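Putative cell surface protein, similar to internalin proteins (Listeria monocytogenes EGD-e, PDB 5KZS) is of unknown function but is an internalin-like, leucine-rich-repeat cell surface protein, related to InlP, which interacts with afadin and facilitates basement membrane crossing. Local coordinates at residues T293-N296 and S301-L304; H226-P231 and C331-V336. All coordinates share one frame; numbering follows the deposited sequence.

Contact 1: residues T293-N296 and S301-L304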
ATOM      1  N   THR A 293     -23.263 -22.022  18.828  1.00 82.22           N
ATOM      2  CA  THR A 293     -21.888 -21.910  18.365  1.00 80.63           C
ATOM      3  C   THR A 293     -20.905 -21.735  19.519  1.00 80.18           C
ATOM      4  O   THR A 293     -21.060 -20.834  20.321  1.00 79.54           O
ATOM      5  CB  THR A 293     -21.810 -20.746  17.362  1.00 80.79           C
ATOM      6  OG1 THR A 293     -22.498 -21.122  16.157  1.00 80.41           O
ATOM      7  CG2 THR A 293     -20.377 -20.381  17.023  1.00 81.63           C
ATOM      8  N   THR A 294     -19.880 -22.584  19.567  1.00 80.56           N
ATOM      9  CA  THR A 294     -18.941 -22.637  20.702  1.00 82.55           C
ATOM     10  C   THR A 294     -17.505 -22.715  20.221  1.00 80.91           C
ATOM     11  O   THR A 294     -17.259 -23.141  19.102  1.00 78.45           O
ATOM     12  CB  THR A 294     -19.229 -23.858  21.604  1.00 84.98           C
ATOM     13  OG1 THR A 294     -19.427 -25.028  20.790  1.00 85.39           O
ATOM     14  CG2 THR A 294     -20.470 -23.607  22.459  1.00 85.43           C
ATOM     15  N   THR A 295     -16.567 -22.325  21.083  1.00 82.14           N
ATOM     16  CA  THR A 295     -15.154 -22.252  20.717  1.00 83.96           C
ATOM     17  C   THR A 295     -14.277 -23.075  21.648  1.00 86.06           C
ATOM     18  O   THR A 295     -14.348 -22.900  22.859  1.00 85.69           O
ATOM     19  CB  THR A 295     -14.633 -20.783  20.692  1.00 84.86           C
ATOM     20  OG1 THR A 295     -14.380 -20.298  22.023  1.00 85.30           O
ATOM     21  CG2 THR A 295     -15.620 -19.862  19.972  1.00 83.14           C
ATOM     22  N   ASN A 296     -13.450 -23.954  21.071  1.00 89.21           N
ATOM     23  CA  ASN A 296     -12.389 -24.647  21.812  1.00 93.59           C
ATOM     24  C   ASN A 296     -10.998 -24.095  21.466  1.00 92.61           C
ATOM     25  O   ASN A 296     -10.506 -24.256  20.345  1.00 90.46           O
ATOM     26  CB  ASN A 296     -12.428 -26.162  21.570  1.00 96.37           C
ATOM     27  CG  ASN A 296     -11.583 -26.941  22.589  1.00100.81           C
ATOM     28  OD1 ASN A 296     -10.461 -26.540  22.928  1.00102.18           O
ATOM     29  ND2 ASN A 296     -12.121 -28.059  23.084  1.00101.98           N
ATOM     30  N   SER A 301     -10.488 -24.581  17.186  1.00 85.34           N
ATOM     31  CA  SER A 301     -11.663 -24.901  16.374  1.00 83.59           C
ATOM     32  C   SER A 301     -12.918 -24.244  16.928  1.00 80.15           C
ATOM     33  O   SER A 301     -12.998 -23.871  18.101  1.00 78.91           O
ATOM     34  CB  SER A 301     -11.872 -26.420  16.218  1.00 85.50           C
ATOM     35  OG  SER A 301     -11.079 -27.179  17.109  1.00 88.15           O
ATOM     36  N   ILE A 302     -13.884 -24.095  16.037  1.00 77.43           N
ATOM     37  CA  ILE A 302     -15.179 -23.552  16.352  1.00 78.44           C
ATOM     38  C   ILE A 302     -16.177 -24.618  15.926  1.00 80.07           C
ATOM     39  O   ILE A 302     -16.077 -25.144  14.816  1.00 80.46           O
ATOM     40  CB  ILE A 302     -15.405 -22.211  15.618  1.00 77.81           C
ATOM     41  CG1 ILE A 302     -14.548 -21.122  16.269  1.00 78.78           C
ATOM     42  CG2 ILE A 302     -16.876 -21.796  15.632  1.00 76.79           C
ATOM     43  CD1 ILE A 302     -14.291 -19.928  15.365  1.00 79.28           C
ATOM     44  N   THR A 303     -17.115 -24.945  16.824  1.00 81.28           N
ATOM     45  CA  THR A 303     -18.129 -25.968  16.579  1.00 79.66           C
ATOM     46  C   THR A 303     -19.507 -25.335  16.425  1.00 76.46           C
ATOM     47  O   THR A 303     -19.914 -24.519  17.248  1.00 75.81           O
ATOM     48  CB  THR A 303     -18.143 -27.009  17.709  1.00 82.41           C
ATOM     49  OG1 THR A 303     -16.852 -27.632  17.780  1.00 83.90           O
ATOM     50  CG2 THR A 303     -19.201 -28.081  17.450  1.00 82.12           C
ATOM     51  N   LEU A 304     -20.195 -25.709  15.352  1.00 74.23           N
ATOM     52  CA  LEU A 304     -21.560 -25.284  15.107  1.00 74.40           C
ATOM     53  C   LEU A 304     -22.485 -26.465  15.389  1.00 76.35           C
ATOM     54  O   LEU A 304     -22.243 -27.567  14.901  1.00 75.32           O
ATOM     55  CB  LEU A 304     -21.746 -24.847  13.654  1.00 73.98           C
ATOM     56  CG  LEU A 304     -20.786 -23.866  12.928  1.00 72.97           C
ATOM     57  CD1 LEU A 304     -21.609 -22.958  12.020  1.00 71.26           C
ATOM     58  CD2 LEU A 304     -19.900 -23.031  13.843  1.00 72.28           C
TER
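Thr294 and Thr303 face each other as a hydrogen-bonded antiparallel pair, their backbones exchanging two bonds: Thr294 N to Thr303 O at 3.0 Å, and Thr303 N to Thr294 O at 2.9 Å. Asn296 and Ser301 repeat the exchange nearer the turn, where Ser301 N to Asn296 O is the longer bond at 3.2 Å and the N-H groups point less straight at their acceptors. At the non-hydrogen-bonded pairs, Thr295 with Ile302 and Thr293 with Leu304, the chains draw together, and weaker CA-H...O contacts add to the ladder, with Thr293 CA lying 3.5 Å from Thr303 O.

Apolar contact gathers on the face that carries Thr293, Thr295, Ile302 and Leu304. Ile302 bridges both threonines: its CG2 meets Thr293 CG2 at 4.0 Å, the two side chains crossing at an angle, while its CG1 runs alongside Thr295 CG2 at 4.1 Å. In Thr293 a chi1 of -70° places OG1 beside the backbone N, where it bonds to Val291 O, and the methyl CG2 falls anti to that N, against Ile302. Leu304 lies beside Thr293, its CD2 being the branch that touches.

On the other face Thr294 OG1 leans across to Thr303 CB, 3.9 Å away, whereas Thr303 OG1 bonds to Thr259 of the next strand. The backbone of Ile302 pairs with Ile260 there, and the whole is a beta hairpin built into a mixed sheet.

Contact 2: residues H226-P231 and C331-V336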
ATOM      1  N   HIS A 226      -7.687 -12.006   3.326  1.00 77.81           N
ATOM      2  CA  HIS A 226      -8.444 -13.247   3.414  1.00 79.73           C
ATOM      3  C   HIS A 226      -7.698 -14.373   4.123  1.00 80.37           C
ATOM      4  O   HIS A 226      -7.753 -15.524   3.688  1.00 80.25           O
ATOM      5  CB  HIS A 226      -8.857 -13.676   2.000  1.00 81.87           C
ATOM      6  CG  HIS A 226      -9.377 -12.554   1.152  1.00 81.74           C
ATOM      7  ND1 HIS A 226     -10.679 -12.103   1.218  1.00 83.03           N
ATOM      8  CD2 HIS A 226      -8.767 -11.793   0.218  1.00 81.39           C
ATOM      9  CE1 HIS A 226     -10.845 -11.110   0.364  1.00 82.26           C
ATOM     10  NE2 HIS A 226      -9.700 -10.903  -0.255  1.00 81.54           N
ATOM     11  N   LEU A 227      -7.030 -14.055   5.231  1.00 80.38           N
ATOM     12  CA  LEU A 227      -6.224 -15.055   5.945  1.00 82.24           C
ATOM     13  C   LEU A 227      -7.059 -15.944   6.876  1.00 82.09           C
ATOM     14  O   LEU A 227      -7.958 -15.459   7.563  1.00 80.72           O
ATOM     15  CB  LEU A 227      -5.133 -14.382   6.767  1.00 82.89           C
ATOM     16  CG  LEU A 227      -4.151 -13.497   6.014  1.00 84.56           C
ATOM     17  CD1 LEU A 227      -3.113 -12.960   6.986  1.00 84.81           C
ATOM     18  CD2 LEU A 227      -3.477 -14.255   4.882  1.00 86.76           C
ATOM     19  N   ASN A 228      -6.749 -17.242   6.874  1.00 81.72           N
ATOM     20  CA  ASN A 228      -7.263 -18.197   7.848  1.00 81.26           C
ATOM     21  C   ASN A 228      -6.348 -18.283   9.058  1.00 82.05           C
ATOM     22  O   ASN A 228      -6.749 -18.753  10.110  1.00 81.59           O
ATOM     23  CB  ASN A 228      -7.405 -19.579   7.221  1.00 80.71           C
ATOM     24  CG  ASN A 228      -8.465 -19.620   6.149  1.00 80.09           C
ATOM     25  OD1 ASN A 228      -8.234 -19.161   5.046  1.00 81.54           O
ATOM     26  ND2 ASN A 228      -9.633 -20.165   6.469  1.00 78.89           N
ATOM     27  N   GLU A 229      -5.119 -17.821   8.912  1.00 84.04           N
ATOM     28  CA  GLU A 229      -4.127 -17.987   9.952  1.00 86.28           C
ATOM     29  C   GLU A 229      -3.073 -16.909   9.776  1.00 83.39           C
ATOM     30  O   GLU A 229      -2.664 -16.602   8.656  1.00 83.04           O
ATOM     31  CB  GLU A 229      -3.519 -19.403   9.871  1.00 91.12           C
ATOM     32  CG  GLU A 229      -2.070 -19.540  10.344  1.00 95.16           C
ATOM     33  CD  GLU A 229      -1.688 -20.972  10.665  1.00101.13           C
ATOM     34  OE1 GLU A 229      -1.374 -21.232  11.848  1.00106.64           O
ATOM     35  OE2 GLU A 229      -1.707 -21.839   9.750  1.00103.95           O
ATOM     36  N   LEU A 230      -2.635 -16.373  10.908  1.00 81.20           N
ATOM     37  CA  LEU A 230      -1.700 -15.275  10.962  1.00 81.17           C
ATOM     38  C   LEU A 230      -0.265 -15.744  11.209  1.00 81.85           C
ATOM     39  O   LEU A 230      -0.045 -16.683  11.959  1.00 80.37           O
ATOM     40  CB  LEU A 230      -2.108 -14.316  12.082  1.00 81.17           C
ATOM     41  CG  LEU A 230      -3.549 -13.777  12.101  1.00 80.36           C
ATOM     42  CD1 LEU A 230      -3.721 -12.824  13.272  1.00 78.81           C
ATOM     43  CD2 LEU A 230      -3.954 -13.099  10.797  1.00 80.08           C
ATOM     44  N   PRO A 231       0.723 -15.054  10.612  1.00 83.60           N
ATOM     45  CA  PRO A 231       2.133 -15.402  10.815  1.00 85.83           C
ATOM     46  C   PRO A 231       2.600 -15.192  12.263  1.00 87.08           C
ATOM     47  O   PRO A 231       2.715 -14.047  12.730  1.00 84.73           O
ATOM     48  CB  PRO A 231       2.862 -14.449   9.872  1.00 85.98           C
ATOM     49  CG  PRO A 231       1.959 -13.263   9.771  1.00 84.63           C
ATOM     50  CD  PRO A 231       0.574 -13.835   9.795  1.00 83.01           C
ATOM     51  N   CYS A 331     -15.279  -9.929  10.696  1.00 79.80           N
ATOM     52  CA  CYS A 331     -14.559 -11.068  10.116  1.00 77.38           C
ATOM     53  C   CYS A 331     -15.593 -12.089   9.646  1.00 75.06           C
ATOM     54  O   CYS A 331     -16.524 -12.359  10.367  1.00 76.19           O
ATOM     55  CB  CYS A 331     -13.611 -11.676  11.150  1.00 77.62           C
ATOM     56  SG  CYS A 331     -12.276 -10.558  11.666  1.00 77.43           S
ATOM     57  N   VAL A 332     -15.459 -12.611   8.433  1.00 73.22           N
ATOM     58  CA  VAL A 332     -16.421 -13.579   7.883  1.00 73.02           C
ATOM     59  C   VAL A 332     -15.676 -14.756   7.239  1.00 73.59           C
ATOM     60  O   VAL A 332     -14.656 -14.567   6.591  1.00 76.30           O
ATOM     61  CB  VAL A 332     -17.325 -12.972   6.780  1.00 73.07           C
ATOM     62  CG1 VAL A 332     -18.724 -13.565   6.843  1.00 71.23           C
ATOM     63  CG2 VAL A 332     -17.373 -11.462   6.862  1.00 74.99           C
ATOM     64  N   TYR A 333     -16.177 -15.970   7.417  1.00 72.62           N
ATOM     65  CA  TYR A 333     -15.619 -17.127   6.733  1.00 73.38           C
ATOM     66  C   TYR A 333     -16.774 -17.999   6.298  1.00 75.74           C
ATOM     67  O   TYR A 333     -17.624 -18.334   7.115  1.00 75.74           O
ATOM     68  CB  TYR A 333     -14.622 -17.860   7.635  1.00 72.50           C
ATOM     69  CG  TYR A 333     -13.419 -17.004   7.892  1.00 72.29           C
ATOM     70  CD1 TYR A 333     -12.352 -16.996   7.007  1.00 73.26           C
ATOM     71  CD2 TYR A 333     -13.383 -16.124   8.976  1.00 70.98           C
ATOM     72  CE1 TYR A 333     -11.256 -16.159   7.212  1.00 74.87           C
ATOM     73  CE2 TYR A 333     -12.297 -15.289   9.193  1.00 70.89           C
ATOM     74  CZ  TYR A 333     -11.230 -15.300   8.310  1.00 72.70           C
ATOM     75  OH  TYR A 333     -10.136 -14.473   8.517  1.00 68.88           O
ATOM     76  N   ASP A 334     -16.831 -18.306   5.003  1.00 79.50           N
ATOM     77  CA  ASP A 334     -17.914 -19.100   4.415  1.00 83.62           C
ATOM     78  C   ASP A 334     -17.476 -20.524   4.027  1.00 86.16           C
ATOM     79  O   ASP A 334     -16.287 -20.799   3.814  1.00 88.22           O
ATOM     80  CB  ASP A 334     -18.455 -18.402   3.162  1.00 86.11           C
ATOM     81  CG  ASP A 334     -18.828 -16.951   3.406  1.00 86.84           C
ATOM     82  OD1 ASP A 334     -18.922 -16.524   4.573  1.00 88.08           O
ATOM     83  OD2 ASP A 334     -19.030 -16.230   2.413  1.00 89.58           O
ATOM     84  N   TRP A 335     -18.449 -21.429   3.948  1.00 85.73           N
ATOM     85  CA  TRP A 335     -18.242 -22.739   3.333  1.00 86.22           C
ATOM     86  C   TRP A 335     -19.578 -23.412   3.056  1.00 85.51           C
ATOM     87  O   TRP A 335     -20.595 -23.054   3.648  1.00 82.70           O
ATOM     88  CB  TRP A 335     -17.358 -23.643   4.203  1.00 85.67           C
ATOM     89  CG  TRP A 335     -18.019 -24.164   5.418  1.00 84.94           C
ATOM     90  CD1 TRP A 335     -18.556 -25.405   5.586  1.00 86.31           C
ATOM     91  CD2 TRP A 335     -18.216 -23.472   6.649  1.00 85.04           C
ATOM     92  NE1 TRP A 335     -19.077 -25.531   6.843  1.00 84.89           N
ATOM     93  CE2 TRP A 335     -18.883 -24.356   7.522  1.00 84.79           C
ATOM     94  CE3 TRP A 335     -17.900 -22.185   7.104  1.00 85.69           C
ATOM     95  CZ2 TRP A 335     -19.239 -23.998   8.832  1.00 84.75           C
ATOM     96  CZ3 TRP A 335     -18.265 -21.824   8.414  1.00 85.83           C
ATOM     97  CH2 TRP A 335     -18.925 -22.732   9.257  1.00 83.98           C
ATOM     98  N   VAL A 336     -19.556 -24.372   2.135  1.00 86.98           N
ATOM     99  CA  VAL A 336     -20.719 -25.189   1.822  1.00 88.90           C
ATOM    100  C   VAL A 336     -20.642 -26.453   2.676  1.00 88.20           C
ATOM    101  O   VAL A 336     -19.612 -27.127   2.681  1.00 90.68           O
ATOM    102  CB  VAL A 336     -20.769 -25.564   0.322  1.00 91.86           C
ATOM    103  CG1 VAL A 336     -21.893 -26.566   0.037  1.00 93.97           C
ATOM    104  CG2 VAL A 336     -20.927 -24.315  -0.536  1.00 91.76           C
TER
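The two backbones do not pair here: Asn228 and Tyr333, the nearest across the contact, keep their CA atoms 8.5 Å apart, and the phenol ring of Tyr333 spans the gap from strand 331-339. Its hydroxyl gives a short hydrogen bond to the main chain, Tyr333 OH to Leu227 O at 2.6 Å. The oxygen is met almost head-on, with a C=O...donor angle of 167°, and it sits at the ring's edge near the ring plane, 3.4 Å from Tyr333 CE1. With chi1 at -66°, the ring lies anti to its own carbonyl carbon and extends toward 226-231.

Leu227 belongs to a two-stranded parallel sheet with strand 205-206, in the last turns of the leucine-rich-repeat solenoid; Tyr333 comes from the mixed sheet that follows it, so the bond ties two separate sheets together. Ile264 of helix 263-270 also packs on the tyrosine.

Asn228 adds a looser contact, its ND2 approaching Tyr333 CD1 obliquely at 4.2 Å. This amide is committed elsewhere, since ND2 donates to Thr246 O on strand 243-252, the neighbour of 331-339 in the mixed sheet. Leu227 turns its side chain away from the tyrosine and packs on Leu204, while its backbone N donates to Gln243 OE1.

Contact 1 and contact 2 have centres about 15 Å apart and lie on the same side of the chain's centre. They meet directly where Leu304 CD1 packs on Trp335 CH2 at 3.9 Å. Both reach the mixed sheet of the C-terminal region: contact 1 is internal to it, between strands 289-296 and 301-304, whereas contact 2 joins its strand 331-339 to the chain at 226-231. Along the sequence the hairpin is nested within the long loop that contact 2 closes. The hairpin supplies local pairing in a sheet otherwise partly built from sequence-distant neighbours; contact 2 is one of several bonds joining it to the end of the repeat solenoid, consistent with one continuous elongated body.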